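PDB 1S2X: Cag-Z from Helicobacter pylori, which is of unknown function but is encoded in the cag pathogenicity island, which specifies a type IV secretion system. Local coordinates for residues Ile71-Tyr76 with Ala135-Arg140; Lys92-Phe97 with Ala113-Asn118. The protein carries 1 engineered substitution. One frame throughout, in Å; residues are numbered along the deposited sequence.

In the fold
Interactions 1 and 2 both use helix 74-101. Interaction 1 lies where that helix starts, against the loop that follows helix 105-135. Interaction 2 lies further along, where the same two helices run side by side as a helical hairpin. Both segments of interaction 2 fall between the two of interaction 1 in sequence. The order is 71-76, 92-97, 113-118, 135-140. The two centres are 33 Å apart, on opposite sides of the chain's centre, and the nearest atoms are about 17 Å apart. Interaction 2 joins the two helices directly; interaction 1 joins the start of one to the turn that ends the other. The protein is elongated, all-helical and a single chain.

Interaction 1. Residues Ile71-Tyr76 with Ala135-Arg140; sequences ISFDAY and ASYLPR
Tyr137 turns one face of its ring toward Ile71 and Phe73, and both lie over that face. Phe73 comes in edge first. Its CE1 is 3.6 Å from Tyr137 CD2. The two ring planes are inclined at 67°. Their centroids are 5.2 Å apart. This is a T-shaped (edge-to-face) pair, with Phe73 as the edge and Tyr137 as the face. The two side chains run antiparallel and overlap at their ends. CG of Phe73 lies beside the backbone N (chi1 -63°), and from there the ring reaches Tyr137 with its CE1-CZ edge.

Ile71 comes from the opposite direction and sets CD1 over the same face, nearer the hydroxyl end. This CD1 makes a CH-pi contact 4.0 Å from the Tyr137 ring centroid, 26° off the normal, and lies 3.6 Å from Tyr137 CE1. The Tyr76 side chain runs roughly perpendicular to that of Tyr137. Their OH atoms are 4.1 Å apart, a distance too long for a hydrogen bond.

Tyr137 sits in the type I turn from Ala135 to Leu138, just beyond helix 105-135. Val34 and Arg35 of helix 31-43 also touch its side chain. Phe73 and Tyr76 pack on Val134, so the contact joins the start of helix 74-101 to the end of helix 105-135. Its cohesion comes from dispersion and the weak electrostatics of C-H groups against an aromatic face.

Interaction 2. Residues Lys92-Phe97 with Ala113-Asn118; sequences KQEKTF and AEISDN
Glu94 and Ile115 meet between two neighbouring helices of an all-helical fold, 74-101 and 105-135, which form a helical hairpin. The tight part is small. The CA-CB bond of Ile115 is directed at helix 74-101, and its CD1 lies 3.6 Å from Glu94 CB. The same methyl is 3.9 Å from Lys95 N, so it reaches the backbone of the facing helix. CG1 of Ile115 is anti to its carbonyl carbon (chi1 -85°), and chi2 of 169° extends the chain outward to deliver CD1 there.

Glu94 crosses Ile115 at a slant. Its CB touches CD1 of the isoleucine, and its OE1 touches both CG1 and CD1. The chain is extended beyond CG. This buried charge is met outside the two segments. Arg90 forms a salt bridge with OE2, and the backbone N of Phe12 gives a hydrogen bond to OE1. The N-terminal part of the chain thus closes over the acid end, which the arginine probably helps to keep ionised.

The other side is looser. The Lys95 side chain turns off from Ile115, and its NZ makes a long, weak ion pair with Glu99. Thr96 is exposed and turns back on its own helix. Its OG1 donates a hydrogen bond of 2.9 Å to Lys92 O, which also accepts from Thr96 N at the opposite face of the carbonyl plane. At the polar edge of the tight part, Glu94 OE1 lies 3.5 Å from Ile115 CG1.

Interaction 1. Residues Ile71-Tyr76 with Ala135-Arg140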
loop_
_atom_site.group_PDB
_atom_site.type_symbol
_atom_site.label_atom_id
_atom_site.label_comp_id
_atom_site.label_asym_id
_atom_site.label_seq_id
_atom_site.Cartn_x
_atom_site.Cartn_y
_atom_site.Cartn_z
ATOM N N ILE A 71 -15.168 -3.333 8.242
ATOM C CA ILE A 71 -13.891 -2.763 7.811
ATOM C C ILE A 71 -13.013 -3.904 7.315
ATOM O O ILE A 71 -12.973 -4.994 7.894
ATOM C CB ILE A 71 -13.168 -2.021 8.932
ATOM C CG1 ILE A 71 -12.271 -0.875 8.475
ATOM C CG2 ILE A 71 -12.291 -2.990 9.707
ATOM C CD1 ILE A 71 -10.840 -1.351 8.364
ATOM N N SER A 72 -12.292 -3.696 6.215
ATOM C CA SER A 72 -11.498 -4.799 5.680
ATOM C C SER A 72 -10.240 -4.272 5.003
ATOM O O SER A 72 -10.299 -3.452 4.094
ATOM C CB SER A 72 -12.310 -5.626 4.674
ATOM O OG SER A 72 -11.895 -6.987 4.680
ATOM N N PHE A 73 -9.102 -4.774 5.467
ATOM C CA PHE A 73 -7.838 -4.375 4.865
ATOM C C PHE A 73 -7.549 -5.233 3.640
ATOM O O PHE A 73 -6.817 -4.805 2.754
ATOM C CB PHE A 73 -6.703 -4.510 5.868
ATOM C CG PHE A 73 -6.852 -3.595 7.075
ATOM C CD1 PHE A 73 -7.453 -2.348 6.932
ATOM C CD2 PHE A 73 -6.379 -4.003 8.304
ATOM C CE1 PHE A 73 -7.571 -1.520 8.033
ATOM C CE2 PHE A 73 -6.533 -3.178 9.412
ATOM C CZ PHE A 73 -7.140 -1.946 9.274
ATOM N N ASP A 74 -8.147 -6.421 3.636
ATOM C CA ASP A 74 -8.010 -7.323 2.493
ATOM C C ASP A 74 -8.257 -6.592 1.179
ATOM O O ASP A 74 -7.582 -6.813 0.169
ATOM C CB ASP A 74 -8.958 -8.513 2.680
ATOM C CG ASP A 74 -8.498 -9.377 3.861
ATOM O OD1 ASP A 74 -9.338 -10.045 4.497
ATOM O OD2 ASP A 74 -7.287 -9.375 4.152
ATOM N N ALA A 75 -9.226 -5.673 1.186
ATOM C CA ALA A 75 -9.501 -4.932 -0.051
ATOM C C ALA A 75 -8.278 -4.148 -0.503
ATOM O O ALA A 75 -7.945 -4.142 -1.691
ATOM C CB ALA A 75 -10.666 -3.989 0.182
ATOM N N TYR A 76 -7.606 -3.474 0.434
ATOM C CA TYR A 76 -6.423 -2.685 0.072
ATOM C C TYR A 76 -5.324 -3.611 -0.459
ATOM O O TYR A 76 -4.524 -3.143 -1.267
ATOM C CB TYR A 76 -5.854 -1.857 1.230
ATOM C CG TYR A 76 -6.843 -0.902 1.849
ATOM C CD1 TYR A 76 -6.819 -0.593 3.203
ATOM C CD2 TYR A 76 -7.822 -0.299 1.063
ATOM C CE1 TYR A 76 -7.739 0.283 3.752
ATOM C CE2 TYR A 76 -8.742 0.574 1.606
ATOM C CZ TYR A 76 -8.694 0.863 2.952
ATOM O OH TYR A 76 -9.611 1.736 3.495
ATOM N N ALA A 135 -2.124 1.538 9.014
ATOM C CA ALA A 135 -1.526 1.775 10.304
ATOM C C ALA A 135 -2.315 2.838 11.078
ATOM O O ALA A 135 -2.387 2.761 12.308
ATOM C CB ALA A 135 -0.072 2.203 10.174
ATOM N N SER A 136 -2.893 3.825 10.399
ATOM C CA SER A 136 -3.647 4.857 11.110
ATOM C C SER A 136 -4.953 4.386 11.720
ATOM O O SER A 136 -5.588 5.222 12.378
ATOM C CB SER A 136 -3.947 6.020 10.141
ATOM O OG SER A 136 -5.113 5.687 9.398
ATOM N N TYR A 137 -5.383 3.129 11.551
ATOM C CA TYR A 137 -6.563 2.609 12.272
ATOM C C TYR A 137 -6.297 2.336 13.749
ATOM O O TYR A 137 -7.173 2.032 14.566
ATOM C CB TYR A 137 -7.058 1.318 11.590
ATOM C CG TYR A 137 -8.017 1.647 10.447
ATOM C CD1 TYR A 137 -9.384 1.667 10.686
ATOM C CD2 TYR A 137 -7.545 1.946 9.172
ATOM C CE1 TYR A 137 -10.285 1.968 9.674
ATOM C CE2 TYR A 137 -8.431 2.249 8.154
ATOM C CZ TYR A 137 -9.790 2.256 8.419
ATOM O OH TYR A 137 -10.689 2.552 7.411
ATOM N N LEU A 138 -5.042 2.420 14.171
ATOM C CA LEU A 138 -4.663 2.588 15.573
ATOM C C LEU A 138 -4.270 4.065 15.676
ATOM O O LEU A 138 -3.132 4.423 15.372
ATOM C CB LEU A 138 -3.521 1.680 16.012
ATOM C CG LEU A 138 -3.068 1.845 17.481
ATOM C CD1 LEU A 138 -4.226 1.531 18.419
ATOM C CD2 LEU A 138 -1.848 0.989 17.790
ATOM N N PRO A 139 -5.223 4.922 16.017
ATOM C CA PRO A 139 -5.001 6.355 15.810
ATOM C C PRO A 139 -4.049 6.867 16.884
ATOM O O PRO A 139 -4.321 6.822 18.077
ATOM C CB PRO A 139 -6.401 6.946 15.958
ATOM C CG PRO A 139 -7.110 6.001 16.880
ATOM C CD PRO A 139 -6.535 4.639 16.604
ATOM N N ARG A 140 -2.900 7.362 16.458
ATOM C CA ARG A 140 -1.915 7.849 17.422
ATOM C C ARG A 140 -2.505 8.937 18.303
ATOM O O ARG A 140 -2.110 9.094 19.459
ATOM C CB ARG A 140 -0.685 8.402 16.707
ATOM C CG ARG A 140 0.645 7.881 17.216
ATOM C CD ARG A 140 0.745 7.887 18.735
ATOM N NE ARG A 140 2.025 7.355 19.204
ATOM C CZ ARG A 140 2.490 7.375 20.444
ATOM N NH1 ARG A 140 1.798 7.913 21.442
ATOM N NH2 ARG A 140 3.675 6.850 20.705
#

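Interaction 2. Residues Lys92-Phe97 with Ala113-Asn118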
loop_
_atom_site.group_PDB
_atom_site.type_symbol
_atom_site.label_atom_id
_atom_site.label_comp_id
_atom_site.label_asym_id
_atom_site.label_seq_id
_atom_site.Cartn_x
_atom_site.Cartn_y
_atom_site.Cartn_z
ATOM N N LYS A 92 6.014 -3.974 -19.189
ATOM C CA LYS A 92 6.518 -5.109 -19.952
ATOM C C LYS A 92 6.332 -4.890 -21.459
ATOM O O LYS A 92 7.246 -5.231 -22.212
ATOM C CB LYS A 92 5.852 -6.421 -19.536
ATOM C CG LYS A 92 6.722 -7.636 -19.843
ATOM C CD LYS A 92 6.505 -8.743 -18.828
ATOM C CE LYS A 92 6.659 -10.130 -19.421
ATOM N NZ LYS A 92 5.692 -10.365 -20.536
ATOM N N GLN A 93 5.186 -4.342 -21.813
ATOM C CA GLN A 93 4.759 -3.973 -23.144
ATOM C C GLN A 93 5.655 -2.850 -23.667
ATOM O O GLN A 93 6.171 -2.908 -24.782
ATOM C CB GLN A 93 3.299 -3.525 -23.161
ATOM C CG GLN A 93 2.968 -2.464 -24.201
ATOM C CD GLN A 93 1.495 -2.436 -24.568
ATOM O OE1 GLN A 93 1.030 -1.566 -25.311
ATOM N NE2 GLN A 93 0.740 -3.404 -24.051
ATOM N N GLU A 94 5.839 -1.835 -22.828
ATOM C CA GLU A 94 6.767 -0.760 -23.176
ATOM C C GLU A 94 8.136 -1.381 -23.451
ATOM O O GLU A 94 8.736 -1.148 -24.502
ATOM C CB GLU A 94 6.851 0.296 -22.078
ATOM C CG GLU A 94 5.634 1.202 -21.984
ATOM C CD GLU A 94 5.838 2.416 -21.100
ATOM O OE1 GLU A 94 6.985 2.843 -20.854
ATOM O OE2 GLU A 94 4.812 2.971 -20.651
ATOM N N LYS A 95 8.597 -2.180 -22.486
ATOM C CA LYS A 95 9.898 -2.826 -22.592
ATOM C C LYS A 95 10.031 -3.564 -23.919
ATOM O O LYS A 95 11.060 -3.498 -24.588
ATOM C CB LYS A 95 10.149 -3.804 -21.444
ATOM C CG LYS A 95 11.636 -3.939 -21.128
ATOM C CD LYS A 95 11.919 -5.093 -20.173
ATOM C CE LYS A 95 12.649 -6.222 -20.884
ATOM N NZ LYS A 95 13.657 -6.867 -19.996
ATOM N N THR A 96 8.978 -4.282 -24.310
ATOM C CA THR A 96 9.093 -5.039 -25.553
ATOM C C THR A 96 9.212 -4.091 -26.747
ATOM O O THR A 96 10.139 -4.249 -27.544
ATOM C CB THR A 96 7.906 -5.994 -25.756
ATOM O OG1 THR A 96 7.740 -6.811 -24.595
ATOM C CG2 THR A 96 8.178 -6.939 -26.925
ATOM N N PHE A 97 8.297 -3.143 -26.861
ATOM C CA PHE A 97 8.261 -2.172 -27.943
ATOM C C PHE A 97 9.548 -1.365 -28.024
ATOM O O PHE A 97 9.908 -0.902 -29.110
ATOM C CB PHE A 97 7.089 -1.194 -27.802
ATOM C CG PHE A 97 6.933 -0.273 -29.005
ATOM C CD1 PHE A 97 6.225 -0.685 -30.120
ATOM C CD2 PHE A 97 7.490 0.992 -29.007
ATOM C CE1 PHE A 97 6.078 0.140 -31.220
ATOM C CE2 PHE A 97 7.351 1.828 -30.096
ATOM C CZ PHE A 97 6.644 1.401 -31.208
ATOM N N ALA A 113 16.095 1.158 -18.073
ATOM C CA ALA A 113 16.320 1.660 -16.725
ATOM C C ALA A 113 15.234 2.638 -16.275
ATOM O O ALA A 113 14.795 2.599 -15.125
ATOM C CB ALA A 113 17.684 2.326 -16.646
ATOM N N GLU A 114 14.789 3.531 -17.152
ATOM C CA GLU A 114 13.759 4.491 -16.769
ATOM C C GLU A 114 12.452 3.780 -16.432
ATOM O O GLU A 114 11.781 4.091 -15.451
ATOM C CB GLU A 114 13.503 5.504 -17.882
ATOM C CG GLU A 114 12.377 6.486 -17.621
ATOM C CD GLU A 114 12.763 7.684 -16.779
ATOM O OE1 GLU A 114 12.045 8.703 -16.824
ATOM O OE2 GLU A 114 13.781 7.619 -16.057
ATOM N N ILE A 115 12.109 2.829 -17.292
ATOM C CA ILE A 115 10.845 2.116 -17.198
ATOM C C ILE A 115 10.745 1.317 -15.906
ATOM O O ILE A 115 9.727 1.336 -15.216
ATOM C CB ILE A 115 10.673 1.172 -18.399
ATOM C CG1 ILE A 115 10.090 1.864 -19.636
ATOM C CG2 ILE A 115 9.850 -0.047 -18.011
ATOM C CD1 ILE A 115 10.167 1.023 -20.894
ATOM N N SER A 116 11.806 0.596 -15.568
ATOM C CA SER A 116 11.762 -0.243 -14.378
ATOM C C SER A 116 11.906 0.578 -13.102
ATOM O O SER A 116 11.295 0.253 -12.082
ATOM C CB SER A 116 12.856 -1.312 -14.485
ATOM O OG SER A 116 14.140 -0.705 -14.497
ATOM N N ASP A 117 12.692 1.643 -13.135
ATOM C CA ASP A 117 12.885 2.546 -12.010
ATOM C C ASP A 117 11.583 3.278 -11.683
ATOM O O ASP A 117 11.321 3.585 -10.525
ATOM C CB ASP A 117 13.956 3.596 -12.269
ATOM C CG ASP A 117 15.384 3.111 -12.212
ATOM O OD1 ASP A 117 15.671 2.039 -11.645
ATOM O OD2 ASP A 117 16.254 3.832 -12.739
ATOM N N ASN A 118 10.774 3.564 -12.704
ATOM C CA ASN A 118 9.515 4.241 -12.419
ATOM C C ASN A 118 8.471 3.232 -11.943
ATOM O O ASN A 118 7.543 3.608 -11.223
ATOM C CB ASN A 118 9.007 5.008 -13.641
ATOM C CG ASN A 118 9.832 6.251 -13.906
ATOM O OD1 ASN A 118 10.570 6.715 -13.031
ATOM N ND2 ASN A 118 9.706 6.794 -15.114
#